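Local coordinates for beta-glucuronidase (uncultured Clostridium sp., PDB 6U7J), which hydrolyses beta-D-glucuronides, releasing glucuronic acid, and as a gut bacterial glycosidase of family 2 probably takes part in the reactivation of estrogens from their conjugates, at residues Gly514-Pro519 with Ser524-Lys529; Gly472-Ala477 with Asn568-Phe573. One frame throughout, in Å; residues are numbered along the deposited sequence.

Interaction 1: residues Gly514-Pro519 with Ser524-Lys529; sequences GLHKLP and SEEYQK
Leu-515 and Ser-524, their CA atoms 4.7 Å apart, bring the extended segment 514-519 across the start of helix 525-540, where Leu-515 O accepts from the first helical amide, Glu-525 N, at 2.9 Å. The place is the N-terminus of a helix in the TIM-barrel domain, met by the loop that leaves strand 502-506. Ser-524 is the N-cap: its OG receives Tyr-527 N at 3.2 Å and is itself bonded to Val-521 O. OG sits between the backbone N and carbonyl carbon of Ser-524 (chi1 75°), turned back over the first turn, while CB packs against Leu-515 CD2 at 3.9 Å.

Two glutamates reach back to the loop. The Glu-525 chain is extended beyond CG, and its OE2 takes Gly-514 N through the anti lone pair at 2.7 Å; OE1 goes to Thr-581 N, so each carboxylate oxygen has a backbone amide. The Glu-526 chain instead bends at chi2 (78°), which folds its carboxylate over the backbone of 516-517. There the two oxygens divide the work: OE1 meets Lys-517 N at 3.3 Å from above the carboxylate plane, and OE2 takes the imidazole N-H. Lys-517 NZ leads away to a salt bridge with Asp-566 of the third subunit.

The other ring nitrogen reaches across a subunit boundary. His-516 NE2 bonds to Glu-525 OE2 of the second subunit, and the reverse bond is present too, a reciprocal pair, each bond tying one subunit's loop to the other's helix start; Glu-525 OE2 thus has two donors. A carboxylate at each ring nitrogen would probably favour the protonated histidine. At the ring edge, His-516 ND1 lies a very short 2.5 Å from Glu-526 OE2, with ring and carboxylate planes 53° apart.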
# COMPACT_ATOMS: atom_id res chain seq x y z
N GLY B 514 -1.61 0.66 -6.36
CA GLY B 514 -0.97 -0.56 -5.93
C GLY B 514 -1.85 -1.78 -5.95
O GLY B 514 -1.35 -2.88 -5.73
N LEU B 515 -3.15 -1.61 -6.19
CA LEU B 515 -4.05 -2.74 -6.37
C LEU B 515 -3.93 -3.22 -7.82
O LEU B 515 -4.35 -2.52 -8.74
CB LEU B 515 -5.48 -2.34 -6.05
CG LEU B 515 -6.41 -3.42 -5.50
CD1 LEU B 515 -7.74 -2.83 -5.10
CD2 LEU B 515 -6.62 -4.51 -6.52
N HIS B 516 -3.37 -4.42 -8.01
CA HIS B 516 -3.17 -5.03 -9.32
C HIS B 516 -3.89 -6.37 -9.38
O HIS B 516 -3.93 -7.10 -8.40
CB HIS B 516 -1.70 -5.30 -9.60
CG HIS B 516 -0.88 -4.06 -9.76
ND1 HIS B 516 -0.95 -3.25 -10.87
CD2 HIS B 516 0.07 -3.53 -8.95
CE1 HIS B 516 -0.09 -2.25 -10.73
NE2 HIS B 516 0.54 -2.40 -9.58
N LYS B 517 -4.44 -6.72 -10.55
CA LYS B 517 -5.04 -8.03 -10.67
C LYS B 517 -5.14 -8.47 -12.12
O LYS B 517 -5.45 -7.66 -13.00
CB LYS B 517 -6.42 -8.10 -10.01
CG LYS B 517 -6.61 -9.46 -9.32
CD LYS B 517 -7.65 -9.45 -8.22
CE LYS B 517 -7.79 -10.86 -7.61
NZ LYS B 517 -8.88 -10.97 -6.59
N LEU B 518 -4.89 -9.75 -12.33
CA LEU B 518 -4.92 -10.39 -13.65
C LEU B 518 -5.76 -11.66 -13.55
O LEU B 518 -5.33 -12.64 -12.90
CB LEU B 518 -3.51 -10.70 -14.12
CG LEU B 518 -3.39 -11.52 -15.40
CD1 LEU B 518 -4.06 -10.79 -16.57
CD2 LEU B 518 -1.92 -11.77 -15.69
N PRO B 519 -6.97 -11.70 -14.14
CA PRO B 519 -7.61 -10.60 -14.87
C PRO B 519 -8.03 -9.43 -13.97
O PRO B 519 -8.23 -9.62 -12.78
CB PRO B 519 -8.85 -11.25 -15.51
CG PRO B 519 -8.89 -12.66 -15.03
CD PRO B 519 -7.89 -12.84 -13.94
N SER B 524 -8.76 -1.99 -9.28
CA SER B 524 -7.39 -2.25 -9.68
C SER B 524 -6.95 -1.21 -10.71
O SER B 524 -7.77 -0.63 -11.41
CB SER B 524 -7.25 -3.66 -10.26
OG SER B 524 -7.79 -3.74 -11.57
N GLU B 525 -5.63 -0.99 -10.78
CA GLU B 525 -5.10 0.00 -11.71
C GLU B 525 -5.32 -0.41 -13.16
O GLU B 525 -5.47 0.45 -14.03
CB GLU B 525 -3.61 0.23 -11.46
CG GLU B 525 -3.24 0.74 -10.07
CD GLU B 525 -1.84 1.34 -10.00
OE1 GLU B 525 -1.32 1.73 -11.06
OE2 GLU B 525 -1.24 1.40 -8.90
N GLU B 526 -5.30 -1.72 -13.43
CA GLU B 526 -5.53 -2.17 -14.80
C GLU B 526 -6.97 -1.90 -15.23
O GLU B 526 -7.22 -1.53 -16.38
CB GLU B 526 -5.18 -3.66 -14.92
CG GLU B 526 -3.68 -3.94 -14.75
CD GLU B 526 -3.19 -3.92 -13.28
OE1 GLU B 526 -4.02 -4.00 -12.33
OE2 GLU B 526 -1.96 -3.85 -13.07
N TYR B 527 -7.92 -2.05 -14.30
CA TYR B 527 -9.32 -1.82 -14.65
C TYR B 527 -9.56 -0.36 -15.02
O TYR B 527 -10.29 -0.06 -15.98
CB TYR B 527 -10.24 -2.25 -13.51
CG TYR B 527 -11.69 -2.19 -13.89
CD1 TYR B 527 -12.35 -3.31 -14.39
CD2 TYR B 527 -12.41 -1.00 -13.80
CE1 TYR B 527 -13.69 -3.24 -14.77
CE2 TYR B 527 -13.74 -0.92 -14.17
CZ TYR B 527 -14.37 -2.04 -14.66
OH TYR B 527 -15.69 -1.96 -15.03
N GLN B 528 -8.96 0.57 -14.27
CA GLN B 528 -9.11 1.98 -14.61
C GLN B 528 -8.65 2.24 -16.04
O GLN B 528 -9.31 2.97 -16.79
CB GLN B 528 -8.32 2.86 -13.64
CG GLN B 528 -8.61 4.34 -13.75
CD GLN B 528 -7.75 5.19 -12.82
OE1 GLN B 528 -6.55 4.95 -12.69
NE2 GLN B 528 -8.36 6.17 -12.19
N LYS B 529 -7.54 1.62 -16.44
CA LYS B 529 -7.04 1.85 -17.79
C LYS B 529 -8.01 1.31 -18.84
O LYS B 529 -8.29 1.99 -19.83
CB LYS B 529 -5.65 1.24 -17.95
CG LYS B 529 -5.02 1.52 -19.30
CD LYS B 529 -4.38 0.25 -19.81
CE LYS B 529 -3.41 0.47 -20.97
NZ LYS B 529 -3.91 -0.22 -22.19

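Interaction 2: residues Gly472-Ala477 with Asn568-Phe573; sequences GWYVGA and NKKGIF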
# COMPACT_ATOMS: atom_id res chain seq x y z
N GLY B 472 -19.42 1.02 -16.95
CA GLY B 472 -18.35 0.24 -16.37
C GLY B 472 -18.08 0.53 -14.91
O GLY B 472 -17.20 -0.12 -14.32
N TRP B 473 -18.77 1.51 -14.31
CA TRP B 473 -18.61 1.79 -12.89
C TRP B 473 -19.97 1.86 -12.19
O TRP B 473 -20.35 0.92 -11.50
CB TRP B 473 -17.81 3.07 -12.66
CG TRP B 473 -17.38 3.15 -11.24
CD1 TRP B 473 -17.92 3.93 -10.25
CD2 TRP B 473 -16.35 2.36 -10.61
NE1 TRP B 473 -17.27 3.70 -9.07
CE2 TRP B 473 -16.31 2.74 -9.26
CE3 TRP B 473 -15.45 1.39 -11.07
CZ2 TRP B 473 -15.41 2.16 -8.35
CZ3 TRP B 473 -14.55 0.83 -10.17
CH2 TRP B 473 -14.54 1.22 -8.83
N TYR B 474 -20.70 2.98 -12.34
CA TYR B 474 -22.03 3.07 -11.73
C TYR B 474 -23.07 2.27 -12.51
O TYR B 474 -24.07 1.85 -11.93
CB TYR B 474 -22.47 4.54 -11.61
CG TYR B 474 -21.65 5.30 -10.60
CD1 TYR B 474 -21.44 4.79 -9.31
CD2 TYR B 474 -21.05 6.52 -10.93
CE1 TYR B 474 -20.67 5.48 -8.38
CE2 TYR B 474 -20.28 7.21 -10.02
CZ TYR B 474 -20.08 6.68 -8.75
OH TYR B 474 -19.32 7.35 -7.84
N VAL B 475 -22.85 2.06 -13.81
CA VAL B 475 -23.70 1.22 -14.64
C VAL B 475 -22.87 0.06 -15.18
O VAL B 475 -21.84 0.29 -15.84
CB VAL B 475 -24.34 2.01 -15.80
CG1 VAL B 475 -25.06 1.06 -16.75
CG2 VAL B 475 -25.29 3.05 -15.25
N GLY B 476 -23.32 -1.16 -14.93
CA GLY B 476 -22.57 -2.33 -15.36
C GLY B 476 -21.18 -2.41 -14.76
O GLY B 476 -20.20 -2.58 -15.50
N ALA B 477 -21.07 -2.26 -13.44
CA ALA B 477 -19.76 -2.31 -12.80
C ALA B 477 -19.05 -3.61 -13.13
O ALA B 477 -19.60 -4.70 -12.93
CB ALA B 477 -19.89 -2.17 -11.28
N ASN B 568 -12.49 10.02 -2.64
CA ASN B 568 -12.73 9.60 -4.02
C ASN B 568 -11.41 9.19 -4.64
O ASN B 568 -10.45 9.97 -4.65
CB ASN B 568 -13.39 10.73 -4.82
CG ASN B 568 -13.82 10.28 -6.20
OD1 ASN B 568 -13.03 9.72 -6.96
ND2 ASN B 568 -15.09 10.52 -6.53
N LYS B 569 -11.36 7.95 -5.14
CA LYS B 569 -10.14 7.37 -5.69
C LYS B 569 -10.16 7.29 -7.21
O LYS B 569 -9.36 6.55 -7.80
CB LYS B 569 -9.90 5.99 -5.08
CG LYS B 569 -9.41 6.00 -3.62
CD LYS B 569 -8.22 6.95 -3.47
CE LYS B 569 -7.45 6.67 -2.19
NZ LYS B 569 -7.97 7.50 -1.08
N LYS B 570 -11.05 8.04 -7.87
CA LYS B 570 -11.07 8.06 -9.34
C LYS B 570 -9.96 8.90 -9.94
O LYS B 570 -9.87 9.00 -11.17
CB LYS B 570 -12.42 8.57 -9.87
CG LYS B 570 -13.64 7.77 -9.42
CD LYS B 570 -14.82 8.01 -10.35
CE LYS B 570 -15.99 7.12 -9.98
NZ LYS B 570 -16.38 7.37 -8.57
N GLY B 571 -9.11 9.51 -9.12
CA GLY B 571 -7.96 10.25 -9.63
C GLY B 571 -7.11 9.46 -10.61
O GLY B 571 -6.87 8.25 -10.42
N ILE B 572 -6.69 10.12 -11.69
CA ILE B 572 -5.64 9.60 -12.56
C ILE B 572 -4.30 9.76 -11.87
O ILE B 572 -3.38 8.96 -12.08
CB ILE B 572 -5.68 10.31 -13.93
CG1 ILE B 572 -6.83 9.77 -14.79
CG2 ILE B 572 -4.41 10.15 -14.70
CD1 ILE B 572 -7.00 8.24 -14.73
N PHE B 573 -4.17 10.77 -11.01
CA PHE B 573 -3.03 10.96 -10.14
C PHE B 573 -3.45 10.76 -8.68
O PHE B 573 -4.63 10.87 -8.32
CB PHE B 573 -2.44 12.37 -10.32
CG PHE B 573 -1.93 12.64 -11.71
CD1 PHE B 573 -0.64 12.27 -12.07
CD2 PHE B 573 -2.74 13.26 -12.66
CE1 PHE B 573 -0.15 12.52 -13.36
CE2 PHE B 573 -2.26 13.53 -13.95
CZ PHE B 573 -0.97 13.14 -14.30
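Lys-570 carries the whole contact, its ammonium end lying beside Trp-473 and Tyr-474 of the loop that follows strand 465-468. The polar part is a hydrogen bond from Lys-570 NZ to Tyr-474 OH at 3.0 Å. The stronger partner of NZ is Asp-510, in a salt bridge, so NZ has both a hydroxyl and a carboxylate as partners; the phenol oxygen is bonded in addition to Arg-564. A bend at the last torsion (chi4 57°) turns NZ out of the otherwise extended chain toward the phenol.

The nonpolar part is made by the methylene next to the charge: Lys-570 CE rests 3.7 Å from Trp-473 CD1, approaching the indole obliquely. Within 472-477 the aromatic pair is itself packed, Trp-473 CD1 standing 3.6 Å above the Tyr-474 ring plane, over its centre.

Within 568-573 an Asx turn forms, Asn-568 OD1 accepting from Lys-570 N at 2.8 Å. The contact joins two loops of the TIM-barrel domain, one leading into helix 480-498 and the other running from strand 545-551 to helix 581-592, with Lys-570 also touching Trp-551 at the end of that strand.

Along the chain, 472-477 comes first, after strand 465-468; helix 480-498 and strand 502-506 follow, then 514-519 and the start of helix 525-540, and only after strand 545-551 does 568-573 close the long loop of interaction 2. Interaction 1 closes a short loop with four residues between its segments and is nested inside that long one. Their centres lie about 12 Å apart, and helix 525-540 bridges them: Tyr-527 OH reaches Gly-472 O, and Gln-528 NE2 reaches Gly-571 O. One helix of the TIM-barrel domain thus meets three of its loops, and both contacts also touch the third subunit.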